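Local coordinates for protein ribonuclease (PDB 2ZPO) that probably cleaves single- and double-stranded RNA on the 3' side of pyrimidine nucleotides, as a secreted endonuclease of the pancreatic ribonuclease family, at residues Leu8-Asp13 with Arg32-Thr36; Phe42-His48 with Ala77-Leu83. Where two conformers were deposited one is given. Numbering follows the deposited sequence.

Contact 1 (Leu8-Asp13 with Arg32-Thr36). With SO4 (sulfate ion), chain B.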
loop_
_atom_site.group_PDB
_atom_site.type_symbol
_atom_site.label_atom_id
_atom_site.label_comp_id
_atom_site.label_asym_id
_atom_site.label_seq_id
_atom_site.Cartn_x
_atom_site.Cartn_y
_atom_site.Cartn_z
ATOM N N LEU A 8 -7.492 -2.650 -1.802
ATOM C CA LEU A 8 -7.124 -2.301 -3.170
ATOM C C LEU A 8 -7.013 -0.786 -3.365
ATOM O O LEU A 8 -6.094 -0.312 -4.012
ATOM C CB LEU A 8 -8.149 -2.861 -4.170
ATOM C CG LEU A 8 -8.357 -4.369 -4.181
ATOM C CD1 LEU A 8 -9.236 -4.698 -5.385
ATOM C CD2 LEU A 8 -7.074 -5.153 -4.237
ATOM N N ARG A 9 -7.969 -0.035 -2.812
ATOM C CA ARG A 9 -7.982 1.410 -3.023
ATOM C C ARG A 9 -6.750 2.061 -2.418
ATOM O O ARG A 9 -6.120 2.913 -3.051
ATOM C CB ARG A 9 -9.243 2.017 -2.386
ATOM C CG ARG A 9 -9.262 3.555 -2.387
ATOM C CD ARG A 9 -10.607 4.121 -1.896
ATOM N NE ARG A 9 -11.026 3.649 -0.575
ATOM C CZ ARG A 9 -10.618 4.180 0.574
ATOM N NH1 ARG A 9 -9.773 5.198 0.568
ATOM N NH2 ARG A 9 -11.057 3.685 1.732
ATOM N N GLN A 10 -6.405 1.641 -1.210
ATOM C CA GLN A 10 -5.291 2.205 -0.463
ATOM C C GLN A 10 -3.907 1.691 -0.928
ATOM O O GLN A 10 -2.925 2.456 -0.894
ATOM C CB GLN A 10 -5.452 1.961 1.039
ATOM C CG GLN A 10 -6.598 2.768 1.674
ATOM C CD GLN A 10 -6.561 2.815 3.181
ATOM O OE1 GLN A 10 -6.729 3.884 3.774
ATOM N NE2 GLN A 10 -6.373 1.677 3.814
ATOM N N HIS A 11 -3.841 0.433 -1.390
ATOM C CA HIS A 11 -2.524 -0.242 -1.511
ATOM C C HIS A 11 -2.158 -0.892 -2.846
ATOM O O HIS A 11 -1.039 -1.414 -2.980
ATOM C CB HIS A 11 -2.358 -1.277 -0.392
ATOM C CG HIS A 11 -2.430 -0.698 0.987
ATOM N ND1 HIS A 11 -1.481 0.175 1.488
ATOM C CD2 HIS A 11 -3.358 -0.842 1.960
ATOM C CE1 HIS A 11 -1.814 0.524 2.721
ATOM N NE2 HIS A 11 -2.947 -0.088 3.034
ATOM N N VAL A 12 -3.064 -0.901 -3.818
ATOM C CA VAL A 12 -2.782 -1.567 -5.090
ATOM C C VAL A 12 -2.785 -0.539 -6.240
ATOM O O VAL A 12 -3.800 0.134 -6.496
ATOM C CB VAL A 12 -3.750 -2.759 -5.363
ATOM C CG1 VAL A 12 -3.448 -3.391 -6.722
ATOM C CG2 VAL A 12 -3.673 -3.806 -4.236
ATOM N N ASP A 13 -1.648 -0.417 -6.921
ATOM C CA ASP A 13 -1.553 0.465 -8.083
ATOM C C ASP A 13 -0.829 -0.296 -9.167
ATOM O O ASP A 13 0.399 -0.323 -9.203
ATOM C CB ASP A 13 -0.824 1.755 -7.745
ATOM C CG ASP A 13 -0.686 2.678 -8.949
ATOM O OD1 ASP A 13 -1.648 2.734 -9.747
ATOM O OD2 ASP A 13 0.370 3.333 -9.074
ATOM N N ARG A 32 -5.931 11.021 -5.000
ATOM C CA ARG A 32 -6.799 10.253 -5.911
ATOM C C ARG A 32 -7.464 9.067 -5.205
ATOM O O ARG A 32 -8.657 8.756 -5.435
ATOM C CB ARG A 32 -6.000 9.765 -7.140
ATOM C CG ARG A 32 -5.633 10.856 -8.149
ATOM C CD ARG A 32 -4.724 10.324 -9.274
ATOM N NE ARG A 32 -4.325 11.386 -10.207
ATOM C CZ ARG A 32 -3.296 11.300 -11.049
ATOM N NH1 ARG A 32 -2.541 10.201 -11.074
ATOM N NH2 ARG A 32 -3.003 12.314 -11.861
ATOM N N ARG A 33 -6.703 8.429 -4.311
ATOM C CA ARG A 33 -7.157 7.228 -3.623
ATOM C C ARG A 33 -7.896 7.494 -2.309
ATOM O O ARG A 33 -8.164 6.567 -1.556
ATOM C CB ARG A 33 -5.975 6.269 -3.404
ATOM C CG ARG A 33 -5.348 5.757 -4.671
ATOM C CD ARG A 33 -6.354 4.991 -5.548
ATOM N NE ARG A 33 -5.674 4.418 -6.718
ATOM C CZ ARG A 33 -5.131 3.196 -6.747
ATOM N NH1 ARG A 33 -5.207 2.421 -5.683
ATOM N NH2 ARG A 33 -4.547 2.747 -7.851
ATOM N N GLY A 34 -8.202 8.757 -2.022
ATOM C CA GLY A 34 -9.106 9.054 -0.899
ATOM C C GLY A 34 -8.415 9.161 0.442
ATOM O O GLY A 34 -9.049 9.036 1.477
ATOM N N MET A 35 -7.103 9.382 0.423
ATOM C CA MET A 35 -6.298 9.353 1.640
ATOM C C MET A 35 -5.829 10.737 2.157
ATOM O O MET A 35 -4.988 10.829 3.059
ATOM C CB MET A 35 -5.134 8.361 1.470
ATOM C CG MET A 35 -5.586 6.910 1.591
ATOM S SD MET A 35 -4.202 5.746 1.352
ATOM C CE MET A 35 -3.951 5.908 -0.412
ATOM N N THR A 36 -6.422 11.809 1.622
ATOM C CA THR A 36 -6.087 13.157 2.112
ATOM C C THR A 36 -7.301 13.952 2.611
ATOM O O THR A 36 -7.173 15.136 2.939
ATOM C CB THR A 36 -5.291 13.991 1.096
ATOM O OG1 THR A 36 -6.081 14.235 -0.060
ATOM C CG2 THR A 36 -4.012 13.264 0.676
HETATM S S SO4 B . -4.267 -0.362 6.339
HETATM O O1 SO4 B . -4.224 0.843 5.515
HETATM O O2 SO4 B . -4.029 -0.049 7.747
HETATM O O3 SO4 B . -5.576 -1.047 6.230
HETATM O O4 SO4 B . -3.196 -1.251 5.930
#
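This is a polar, arginine-centred contact between the C-terminal end of helix 3-11 and the turn that follows helix 22-32, beside the active-site cleft of a pancreatic ribonuclease fold. R33 does most of the work. Its NH1 donates to two backbone carbonyls, R9 O and V12 O, each at 2.8 Å, and NH2 also reaches V12 O at 3.0 Å. The guanidinium thus takes up carbonyls where helix 3-11 runs out, V12 being the first residue to leave helical angles. Beyond them, R33 NH2 forms a long salt bridge with D13 OD1 at 3.5 Å; the D13 carboxylate is also held by Y25 and T17. R9 answers in the other direction, its NH1 donating to R33 O at 3.0 Å, while its NE pairs with E1. The turn ends helix 22-32 in a Schellman motif: G34, with positive phi, is the C' residue, G34 N bonding to Q31 O and M35 N to M30 O. M35 packs on Q10, its SD 3.8 Å from Q10 CG and its CE 3.6 Å from Q10 O. H11, by similarity the proton acceptor, points its CA-to-CB bond away from the turn; its NE2 donates to O1 of a sulfate at 2.9 Å, and that ion also meets H114 and the backbone of Y115. R9 is likewise a substrate-binding residue by similarity. Strand 43-47 runs alongside, touched by R33 and M35 at F46 and by H11 and M35 at N44, while L8 and V12 lean on helix 51-55.

Contact 2 (Phe42-His48 with Ala77-Leu83). With SO4 (sulfate ion), chain F.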
loop_
_atom_site.group_PDB
_atom_site.type_symbol
_atom_site.label_atom_id
_atom_site.label_comp_id
_atom_site.label_asym_id
_atom_site.label_seq_id
_atom_site.Cartn_x
_atom_site.Cartn_y
_atom_site.Cartn_z
ATOM N N PHE A 42 -0.640 9.649 7.294
ATOM C CA PHE A 42 0.784 9.863 7.529
ATOM C C PHE A 42 1.700 9.107 6.558
ATOM O O PHE A 42 2.678 9.672 6.057
ATOM C CB PHE A 42 1.133 9.549 8.994
ATOM C CG PHE A 42 0.763 10.654 9.948
ATOM C CD1 PHE A 42 1.434 11.877 9.910
ATOM C CD2 PHE A 42 -0.247 10.474 10.893
ATOM C CE1 PHE A 42 1.099 12.909 10.793
ATOM C CE2 PHE A 42 -0.588 11.500 11.781
ATOM C CZ PHE A 42 0.091 12.719 11.724
ATOM N N THR A 43 1.390 7.839 6.314
ATOM C CA THR A 43 2.218 6.987 5.459
ATOM C C THR A 43 1.356 5.983 4.741
ATOM O O THR A 43 0.314 5.572 5.244
ATOM C CB THR A 43 3.341 6.264 6.286
ATOM O OG1 THR A 43 4.289 5.658 5.415
ATOM C CG2 THR A 43 2.747 5.193 7.183
ATOM N N ASN A 44 1.801 5.569 3.556
ATOM C CA ASN A 44 1.085 4.561 2.796
ATOM C C ASN A 44 2.004 3.962 1.743
ATOM O O ASN A 44 2.775 4.684 1.109
ATOM C CB ASN A 44 -0.155 5.164 2.128
ATOM C CG ASN A 44 -1.029 4.117 1.475
ATOM O OD1 ASN A 44 -1.741 3.394 2.156
ATOM N ND2 ASN A 44 -0.994 4.043 0.144
ATOM N N THR A 45 1.956 2.640 1.617
ATOM C CA THR A 45 2.663 1.942 0.562
ATOM C C THR A 45 1.709 1.490 -0.546
ATOM O O THR A 45 0.656 0.866 -0.286
ATOM C CB THR A 45 3.422 0.718 1.123
ATOM O OG1 THR A 45 4.415 1.172 2.066
ATOM C CG2 THR A 45 4.079 -0.079 -0.014
ATOM N N PHE A 46 2.107 1.769 -1.786
ATOM C CA PHE A 46 1.405 1.271 -2.960
ATOM C C PHE A 46 2.197 0.106 -3.490
ATOM O O PHE A 46 3.423 0.197 -3.655
ATOM C CB PHE A 46 1.309 2.373 -4.018
ATOM C CG PHE A 46 0.436 3.528 -3.591
ATOM C CD1 PHE A 46 -0.963 3.427 -3.682
ATOM C CD2 PHE A 46 1.003 4.692 -3.049
ATOM C CE1 PHE A 46 -1.791 4.508 -3.274
ATOM C CE2 PHE A 46 0.185 5.771 -2.656
ATOM C CZ PHE A 46 -1.208 5.671 -2.763
ATOM N N VAL A 47 1.508 -1.010 -3.718
ATOM C CA VAL A 47 2.171 -2.208 -4.229
ATOM C C VAL A 47 1.844 -2.291 -5.724
ATOM O O VAL A 47 0.675 -2.242 -6.099
ATOM C CB VAL A 47 1.665 -3.486 -3.496
ATOM C CG1 VAL A 47 2.390 -4.691 -4.025
ATOM C CG2 VAL A 47 1.844 -3.374 -1.955
ATOM N N HIS A 48 2.872 -2.460 -6.571
ATOM C CA HIS A 48 2.676 -2.498 -8.041
ATOM C C HIS A 48 2.645 -3.936 -8.530
ATOM O O HIS A 48 3.548 -4.425 -9.222
ATOM C CB HIS A 48 3.737 -1.646 -8.756
ATOM C CG HIS A 48 3.897 -0.301 -8.130
ATOM N ND1 HIS A 48 2.822 0.541 -7.918
ATOM C CD2 HIS A 48 4.979 0.314 -7.584
ATOM C CE1 HIS A 48 3.246 1.638 -7.306
ATOM N NE2 HIS A 48 4.548 1.521 -7.094
ATOM N N ALA A 77 7.446 -4.656 -6.626
ATOM C CA ALA A 77 7.727 -3.227 -6.797
ATOM C C ALA A 77 6.794 -2.463 -5.843
ATOM O O ALA A 77 5.577 -2.697 -5.814
ATOM C CB ALA A 77 7.463 -2.801 -8.229
ATOM N N LEU A 78 7.362 -1.530 -5.084
ATOM C CA LEU A 78 6.638 -0.728 -4.084
ATOM C C LEU A 78 6.957 0.742 -4.216
ATOM O O LEU A 78 8.079 1.105 -4.595
ATOM C CB LEU A 78 7.053 -1.141 -2.669
ATOM C CG LEU A 78 6.968 -2.601 -2.263
ATOM C CD1 LEU A 78 7.450 -2.750 -0.844
ATOM C CD2 LEU A 78 5.533 -3.134 -2.391
ATOM N N THR A 79 5.975 1.584 -3.914
ATOM C CA THR A 79 6.261 2.995 -3.659
ATOM C C THR A 79 5.714 3.324 -2.279
ATOM O O THR A 79 4.538 3.039 -1.976
ATOM C CB THR A 79 5.606 3.915 -4.696
ATOM O OG1 THR A 79 6.027 3.495 -5.999
ATOM C CG2 THR A 79 6.019 5.399 -4.472
ATOM N N THR A 80 6.564 3.933 -1.462
ATOM C CA THR A 80 6.210 4.287 -0.090
ATOM C C THR A 80 6.174 5.794 0.020
ATOM O O THR A 80 7.137 6.470 -0.357
ATOM C CB THR A 80 7.178 3.633 0.941
ATOM O OG1 THR A 80 7.254 2.224 0.681
ATOM C CG2 THR A 80 6.671 3.839 2.328
ATOM N N CYS A 81 5.047 6.307 0.519
ATOM C CA CYS A 81 4.815 7.730 0.668
ATOM C C CYS A 81 4.737 8.068 2.150
ATOM O O CYS A 81 4.058 7.374 2.899
ATOM C CB CYS A 81 3.493 8.112 -0.005
ATOM S SG CYS A 81 3.417 7.643 -1.750
ATOM N N ARG A 82 5.439 9.128 2.546
ATOM C CA ARG A 82 5.458 9.600 3.932
ATOM C C ARG A 82 5.210 11.109 3.922
ATOM O O ARG A 82 5.810 11.843 3.152
ATOM C CB ARG A 82 6.794 9.271 4.609
ATOM C CG ARG A 82 6.896 7.811 5.072
ATOM C CD ARG A 82 8.295 7.428 5.585
ATOM N NE ARG A 82 8.665 8.077 6.852
ATOM C CZ ARG A 82 8.442 7.565 8.071
ATOM N NH1 ARG A 82 7.815 6.406 8.215
ATOM N NH2 ARG A 82 8.828 8.242 9.155
ATOM N N LEU A 83 4.290 11.537 4.783
ATOM C CA LEU A 83 3.859 12.926 4.886
ATOM C C LEU A 83 5.019 13.810 5.306
ATOM O O LEU A 83 5.792 13.446 6.199
ATOM C CB LEU A 83 2.757 13.031 5.933
ATOM C CG LEU A 83 1.948 14.335 6.011
ATOM C CD1 LEU A 83 1.087 14.572 4.764
ATOM C CD2 LEU A 83 1.086 14.311 7.248
HETATM S S SO4 F . 10.903 10.477 6.950
HETATM O O1 SO4 F . 9.555 10.614 6.404
HETATM O O2 SO4 F . 11.596 11.761 6.884
HETATM O O3 SO4 F . 10.818 10.043 8.343
HETATM O O4 SO4 F . 11.654 9.497 6.168
HETATM O O HOH W 1 5.647 -6.204 -8.559
#
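V47 CG2 and L78 CD2 meet at 3.7 Å on the sheet face they share with T45 and T80; on the other, F46 CE2 lies 3.8 Å from C81 SG, a sulfur-aromatic contact at the ring edge, and C81 is disulfide-bonded to C26. The two strands are antiparallel. N44 with C81 and F46 with T79 are hydrogen-bonded pairs, F46 N to T79 O being 2.7 Å, and T43, T45 and V47 occupy non-hydrogen-bonded positions. Outward, H48 NE2 hydrogen-bonds T79 OG1 at 2.7 Å, and a water joins H48 O to A77 N. At the other end F42 CD1 packs on L83 CD2 at 3.6 Å, and R82 NE donates to O1 of a sulfate at 2.7 Å. F42 to T45 and R82 probably bind substrate, as inferred by similarity. Strand 94-108 pairs with 77-83 on its other side, Y115 of strand 111-118 covers T45, V47 and L78, and helix 22-32 covers N44, F46 and T79.

From the N terminus, helix 3-11 comes first, and contact 1 closes the loop that carries the chain through helix 22-32 back to the end of that first helix. Only then does contact 2 open: 42-48 pairs with 77-83 after a 28-residue excursion that includes helix 51-55. The two closures are therefore in series, neither nested nor crossed. They still touch in space, their centres 10 Å apart: H11 O is 2.7 Å from V47 N, and Q10 O is 2.7 Å from N44 ND2, both probable hydrogen bonds. Contact 1 joins the two N-terminal helices, contact 2 pairs two strands of the sheet, and these bonds tie the first helix to that sheet, bringing H11 beside T45.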